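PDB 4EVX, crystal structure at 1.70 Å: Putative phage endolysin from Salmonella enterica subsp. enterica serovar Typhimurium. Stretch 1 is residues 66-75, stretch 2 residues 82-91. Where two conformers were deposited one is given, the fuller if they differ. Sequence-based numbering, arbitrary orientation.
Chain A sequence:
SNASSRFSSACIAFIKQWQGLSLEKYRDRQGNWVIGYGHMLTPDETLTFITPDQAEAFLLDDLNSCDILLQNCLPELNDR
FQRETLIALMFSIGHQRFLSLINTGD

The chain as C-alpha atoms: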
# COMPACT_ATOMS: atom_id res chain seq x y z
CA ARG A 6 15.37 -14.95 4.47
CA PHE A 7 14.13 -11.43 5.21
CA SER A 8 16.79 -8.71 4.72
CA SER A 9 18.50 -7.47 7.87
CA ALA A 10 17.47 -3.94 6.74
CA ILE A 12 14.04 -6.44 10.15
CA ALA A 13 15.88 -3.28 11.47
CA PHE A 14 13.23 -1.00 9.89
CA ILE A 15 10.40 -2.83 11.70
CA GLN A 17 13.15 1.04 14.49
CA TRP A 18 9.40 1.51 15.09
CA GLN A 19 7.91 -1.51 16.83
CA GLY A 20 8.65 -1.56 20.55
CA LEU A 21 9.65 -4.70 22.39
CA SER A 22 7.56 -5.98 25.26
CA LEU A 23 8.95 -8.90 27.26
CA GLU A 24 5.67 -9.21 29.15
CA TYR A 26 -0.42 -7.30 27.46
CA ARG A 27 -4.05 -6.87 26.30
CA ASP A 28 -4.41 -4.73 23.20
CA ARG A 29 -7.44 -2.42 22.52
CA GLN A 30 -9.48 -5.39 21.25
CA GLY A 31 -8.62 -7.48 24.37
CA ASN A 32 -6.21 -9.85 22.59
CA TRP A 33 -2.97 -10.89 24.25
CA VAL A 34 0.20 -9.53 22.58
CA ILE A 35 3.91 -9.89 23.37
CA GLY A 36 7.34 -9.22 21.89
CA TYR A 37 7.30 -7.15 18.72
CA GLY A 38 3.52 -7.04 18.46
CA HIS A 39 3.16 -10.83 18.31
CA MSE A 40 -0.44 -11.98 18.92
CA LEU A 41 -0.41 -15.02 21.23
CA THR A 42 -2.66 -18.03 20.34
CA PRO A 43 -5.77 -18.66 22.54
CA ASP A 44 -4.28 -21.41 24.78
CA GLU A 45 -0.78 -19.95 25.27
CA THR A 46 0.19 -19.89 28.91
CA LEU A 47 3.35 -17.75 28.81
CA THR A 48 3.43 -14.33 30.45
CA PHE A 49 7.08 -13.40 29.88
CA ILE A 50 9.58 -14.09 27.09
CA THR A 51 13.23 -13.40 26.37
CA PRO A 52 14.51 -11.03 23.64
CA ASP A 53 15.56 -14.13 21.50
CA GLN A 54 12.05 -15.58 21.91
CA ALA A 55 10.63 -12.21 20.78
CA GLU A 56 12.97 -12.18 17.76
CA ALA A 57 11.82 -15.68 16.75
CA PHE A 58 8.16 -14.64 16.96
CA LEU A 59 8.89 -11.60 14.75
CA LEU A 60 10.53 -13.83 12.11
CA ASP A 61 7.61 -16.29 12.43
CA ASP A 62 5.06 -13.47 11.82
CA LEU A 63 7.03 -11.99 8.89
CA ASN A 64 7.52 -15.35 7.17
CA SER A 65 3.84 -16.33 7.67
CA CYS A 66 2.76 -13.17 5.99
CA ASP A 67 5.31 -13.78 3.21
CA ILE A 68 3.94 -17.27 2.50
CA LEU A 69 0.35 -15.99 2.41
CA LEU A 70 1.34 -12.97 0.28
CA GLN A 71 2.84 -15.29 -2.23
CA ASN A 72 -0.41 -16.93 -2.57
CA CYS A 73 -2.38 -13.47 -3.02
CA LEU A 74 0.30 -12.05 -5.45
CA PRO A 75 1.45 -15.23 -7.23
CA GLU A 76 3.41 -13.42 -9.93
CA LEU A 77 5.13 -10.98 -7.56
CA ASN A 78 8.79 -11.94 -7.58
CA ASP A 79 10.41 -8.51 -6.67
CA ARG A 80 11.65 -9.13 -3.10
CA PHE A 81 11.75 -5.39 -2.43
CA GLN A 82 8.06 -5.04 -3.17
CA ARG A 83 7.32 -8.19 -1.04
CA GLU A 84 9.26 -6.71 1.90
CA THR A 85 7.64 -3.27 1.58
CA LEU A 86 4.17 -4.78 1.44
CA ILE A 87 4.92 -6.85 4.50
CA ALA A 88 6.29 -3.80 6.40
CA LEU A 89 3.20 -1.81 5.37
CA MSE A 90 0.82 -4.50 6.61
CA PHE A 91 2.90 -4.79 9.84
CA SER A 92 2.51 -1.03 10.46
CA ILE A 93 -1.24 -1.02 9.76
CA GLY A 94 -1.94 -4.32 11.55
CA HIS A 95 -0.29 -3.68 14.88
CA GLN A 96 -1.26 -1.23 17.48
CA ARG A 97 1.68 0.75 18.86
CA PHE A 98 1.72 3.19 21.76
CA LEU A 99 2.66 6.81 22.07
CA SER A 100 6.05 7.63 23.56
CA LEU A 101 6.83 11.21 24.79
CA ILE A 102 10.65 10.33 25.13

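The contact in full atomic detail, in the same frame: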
# COMPACT_ATOMS: atom_id res chain seq x y z
N CYS A 66 3.35 -14.11 6.89
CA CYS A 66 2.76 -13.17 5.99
C CYS A 66 3.39 -13.29 4.59
O CYS A 66 2.70 -13.20 3.58
CB CYS A 66 2.86 -11.77 6.55
SG CYS A 66 1.91 -11.57 8.08
N ASP A 67 4.69 -13.55 4.52
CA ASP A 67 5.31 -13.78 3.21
C ASP A 67 4.73 -14.97 2.46
O ASP A 67 4.54 -14.93 1.25
CB ASP A 67 6.81 -14.01 3.40
CG ASP A 67 7.58 -14.00 2.08
OD1 ASP A 67 8.29 -14.97 1.81
OD2 ASP A 67 7.27 -13.16 1.24
N ILE A 68 4.48 -16.09 3.16
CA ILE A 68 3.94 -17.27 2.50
C ILE A 68 2.51 -17.01 1.99
O ILE A 68 2.13 -17.39 0.87
CB ILE A 68 4.01 -18.48 3.47
CG1 ILE A 68 5.46 -18.92 3.58
CG2 ILE A 68 3.15 -19.63 2.94
CD1 ILE A 68 5.75 -19.77 4.79
N LEU A 69 1.71 -16.28 2.81
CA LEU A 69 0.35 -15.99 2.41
C LEU A 69 0.31 -14.89 1.37
O LEU A 69 -0.61 -14.88 0.54
CB LEU A 69 -0.47 -15.61 3.66
CG LEU A 69 -0.65 -16.74 4.67
CD1 LEU A 69 -1.45 -16.27 5.89
CD2 LEU A 69 -1.34 -17.98 4.04
N LEU A 70 1.32 -14.03 1.32
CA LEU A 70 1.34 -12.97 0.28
C LEU A 70 1.56 -13.59 -1.03
O LEU A 70 0.90 -13.28 -2.05
CB LEU A 70 2.46 -11.96 0.62
CG LEU A 70 2.62 -10.75 -0.22
CD1 LEU A 70 1.44 -9.84 -0.09
CD2 LEU A 70 3.81 -10.00 0.25
N GLN A 71 2.48 -14.55 -1.03
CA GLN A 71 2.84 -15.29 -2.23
C GLN A 71 1.65 -15.85 -2.83
O GLN A 71 1.46 -15.81 -4.05
CB GLN A 71 3.82 -16.50 -1.89
CG GLN A 71 4.39 -17.23 -3.14
CD GLN A 71 5.84 -16.92 -3.47
OE1 GLN A 71 6.16 -16.51 -4.60
NE2 GLN A 71 6.75 -17.16 -2.52
N ASN A 72 0.77 -16.34 -2.00
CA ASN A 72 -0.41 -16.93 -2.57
C ASN A 72 -1.46 -15.95 -3.06
O ASN A 72 -2.21 -16.40 -3.89
CB ASN A 72 -1.02 -17.97 -1.62
CG ASN A 72 -1.80 -19.10 -2.36
OD1 ASN A 72 -1.55 -19.47 -3.51
ND2 ASN A 72 -2.90 -19.47 -1.84
N CYS A 73 -1.54 -14.64 -2.57
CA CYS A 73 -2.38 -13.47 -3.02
C CYS A 73 -1.79 -12.76 -4.28
O CYS A 73 -2.54 -12.18 -5.11
CB CYS A 73 -2.51 -12.47 -1.84
SG CYS A 73 -3.10 -10.76 -2.24
N LEU A 74 -0.45 -12.73 -4.38
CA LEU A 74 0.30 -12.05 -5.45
C LEU A 74 1.22 -13.10 -6.08
O LEU A 74 2.46 -13.06 -5.98
CB LEU A 74 1.06 -10.86 -4.95
CG LEU A 74 0.23 -9.74 -4.27
CD1 LEU A 74 0.18 -9.95 -2.81
CD2 LEU A 74 0.83 -8.41 -4.44
N PRO A 75 0.64 -14.12 -6.73
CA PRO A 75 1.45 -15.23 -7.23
C PRO A 75 2.55 -14.89 -8.23
O PRO A 75 3.56 -15.60 -8.29
CB PRO A 75 0.38 -16.14 -7.85
CG PRO A 75 -0.76 -15.24 -8.16
CD PRO A 75 -0.80 -14.40 -6.95
N GLN A 82 9.51 -5.28 -3.27
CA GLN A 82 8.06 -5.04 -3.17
C GLN A 82 7.41 -6.02 -2.16
O GLN A 82 6.53 -5.60 -1.42
CB GLN A 82 7.41 -5.17 -4.51
CG GLN A 82 7.78 -4.03 -5.50
CD GLN A 82 7.27 -4.25 -6.89
OE1 GLN A 82 6.61 -5.25 -7.22
NE2 GLN A 82 7.75 -3.46 -7.82
N ARG A 83 7.84 -7.30 -2.07
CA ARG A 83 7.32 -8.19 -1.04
C ARG A 83 7.63 -7.63 0.36
O ARG A 83 6.76 -7.55 1.24
CB ARG A 83 7.92 -9.60 -1.17
CG ARG A 83 7.55 -10.31 -2.47
CD ARG A 83 8.38 -11.59 -2.59
NE ARG A 83 7.76 -12.68 -1.86
CZ ARG A 83 6.74 -13.40 -2.32
NH1 ARG A 83 6.22 -14.36 -1.58
NH2 ARG A 83 6.22 -13.14 -3.52
N GLU A 84 8.87 -7.21 0.59
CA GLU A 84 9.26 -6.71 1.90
C GLU A 84 8.51 -5.41 2.23
O GLU A 84 8.11 -5.20 3.41
CB GLU A 84 10.76 -6.54 2.02
CG GLU A 84 11.47 -7.86 2.10
CD GLU A 84 12.89 -7.86 2.61
OE1 GLU A 84 13.46 -6.77 2.83
OE2 GLU A 84 13.44 -8.98 2.80
N THR A 85 8.35 -4.52 1.27
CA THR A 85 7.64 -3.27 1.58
C THR A 85 6.16 -3.51 1.87
O THR A 85 5.59 -2.87 2.78
CB THR A 85 7.78 -2.24 0.49
OG1 THR A 85 7.21 -2.65 -0.74
CG2 THR A 85 9.24 -1.75 0.34
N LEU A 86 5.57 -4.43 1.18
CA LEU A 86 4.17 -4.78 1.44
C LEU A 86 4.03 -5.40 2.82
O LEU A 86 3.14 -5.04 3.58
CB LEU A 86 3.57 -5.72 0.40
CG LEU A 86 3.18 -5.11 -0.92
CD1 LEU A 86 2.90 -6.19 -1.91
CD2 LEU A 86 1.92 -4.23 -0.74
N ILE A 87 4.91 -6.27 3.17
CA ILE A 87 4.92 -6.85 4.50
C ILE A 87 5.13 -5.78 5.58
O ILE A 87 4.42 -5.79 6.59
CB ILE A 87 5.96 -7.96 4.57
CG1 ILE A 87 5.48 -9.11 3.64
CG2 ILE A 87 6.16 -8.44 6.01
CD1 ILE A 87 6.43 -10.12 3.48
N ALA A 88 6.08 -4.83 5.40
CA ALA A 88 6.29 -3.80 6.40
C ALA A 88 5.05 -2.93 6.49
O ALA A 88 4.62 -2.54 7.58
CB ALA A 88 7.49 -2.97 6.02
N LEU A 89 4.44 -2.58 5.36
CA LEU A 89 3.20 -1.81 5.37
C LEU A 89 2.10 -2.50 6.17
O LEU A 89 1.48 -1.90 7.05
CB LEU A 89 2.71 -1.53 3.95
CG LEU A 89 1.35 -0.79 3.87
CD1 LEU A 89 1.46 0.66 4.38
CD2 LEU A 89 0.76 -0.81 2.47
N MSE A 90 1.86 -3.78 5.85
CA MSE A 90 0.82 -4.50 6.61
C MSE A 90 1.17 -4.53 8.12
O MSE A 90 0.29 -4.37 8.98
CB MSE A 90 0.65 -5.90 6.04
CG MSE A 90 -0.04 -5.92 4.73
SE MSE A 90 -0.39 -7.74 4.14
CE MSE A 90 1.24 -8.11 3.66
N PHE A 91 2.47 -4.73 8.45
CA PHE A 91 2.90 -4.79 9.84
C PHE A 91 2.56 -3.46 10.54
O PHE A 91 1.98 -3.46 11.63
CB PHE A 91 4.41 -5.08 9.91
CG PHE A 91 4.89 -5.48 11.25
CD1 PHE A 91 5.06 -6.83 11.58
CD2 PHE A 91 4.99 -4.55 12.27
CE1 PHE A 91 5.34 -7.22 12.88
CE2 PHE A 91 5.37 -4.94 13.54
CZ PHE A 91 5.52 -6.27 13.84
O HOH W 1 4.74 -14.24 -5.24

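The strongest link between the stretches is the salt bridge of Asp67 and Arg83. Arg83 NE lies 3.2 Å from Asp67 OD2 with an N-H...O angle of 136°, and Arg83 NH1 reaches the same OD2 atom at 3.2 Å with an angle of 134°, a weak hydrogen bond. One carboxylate oxygen thus receives two donors at the edge of the guanidinium, near its plane; both angles are well short of linear, as expected when two donors on one edge converge on one oxygen. The CA-to-CB bond of Asp67 points sideways, but its t rotamer brings the carboxylate closer to the second helix.

Water 1 extends this network. It accepts from Arg83 NH2 at 2.5 Å, measured to its O atom, and that O atom lies 2.7 Å from Leu74 O, placed to bridge the guanidinium and that carbonyl; Arg83 NH2 and Leu74 O are themselves 4.5 Å apart, too far for a direct hydrogen bond. Gln71 NE2 stands 3.0 Å from Arg83 NH1, but both atoms are donors and no hydrogen bond joins them; Gln71 is poorly ordered, so its modelled amide carries little weight.

The two helices cross at 115°, their axes 10.5 Å apart at closest approach. Leu70 is the knob, pointing toward the second helix and sitting among Arg83, Leu86, Ile87 and Met90, residues spaced three and four apart along one helical face. Its CD2 lies 3.9 Å from Ile87 CG1 and 4.3 Å from Leu86 CB, while its CD1 meets the selenomethionine methyl, Met90 CE, at 4.1 Å. These are van der Waals separations between apolar groups. Ile87 CD1 also approaches Asp67 CA at 3.8 Å, and Leu74 CD2 packs on Leu86 CD1 at 4.0 Å. Altogether the contact buries 451 Å², with Arg83 the most heavily covered residue.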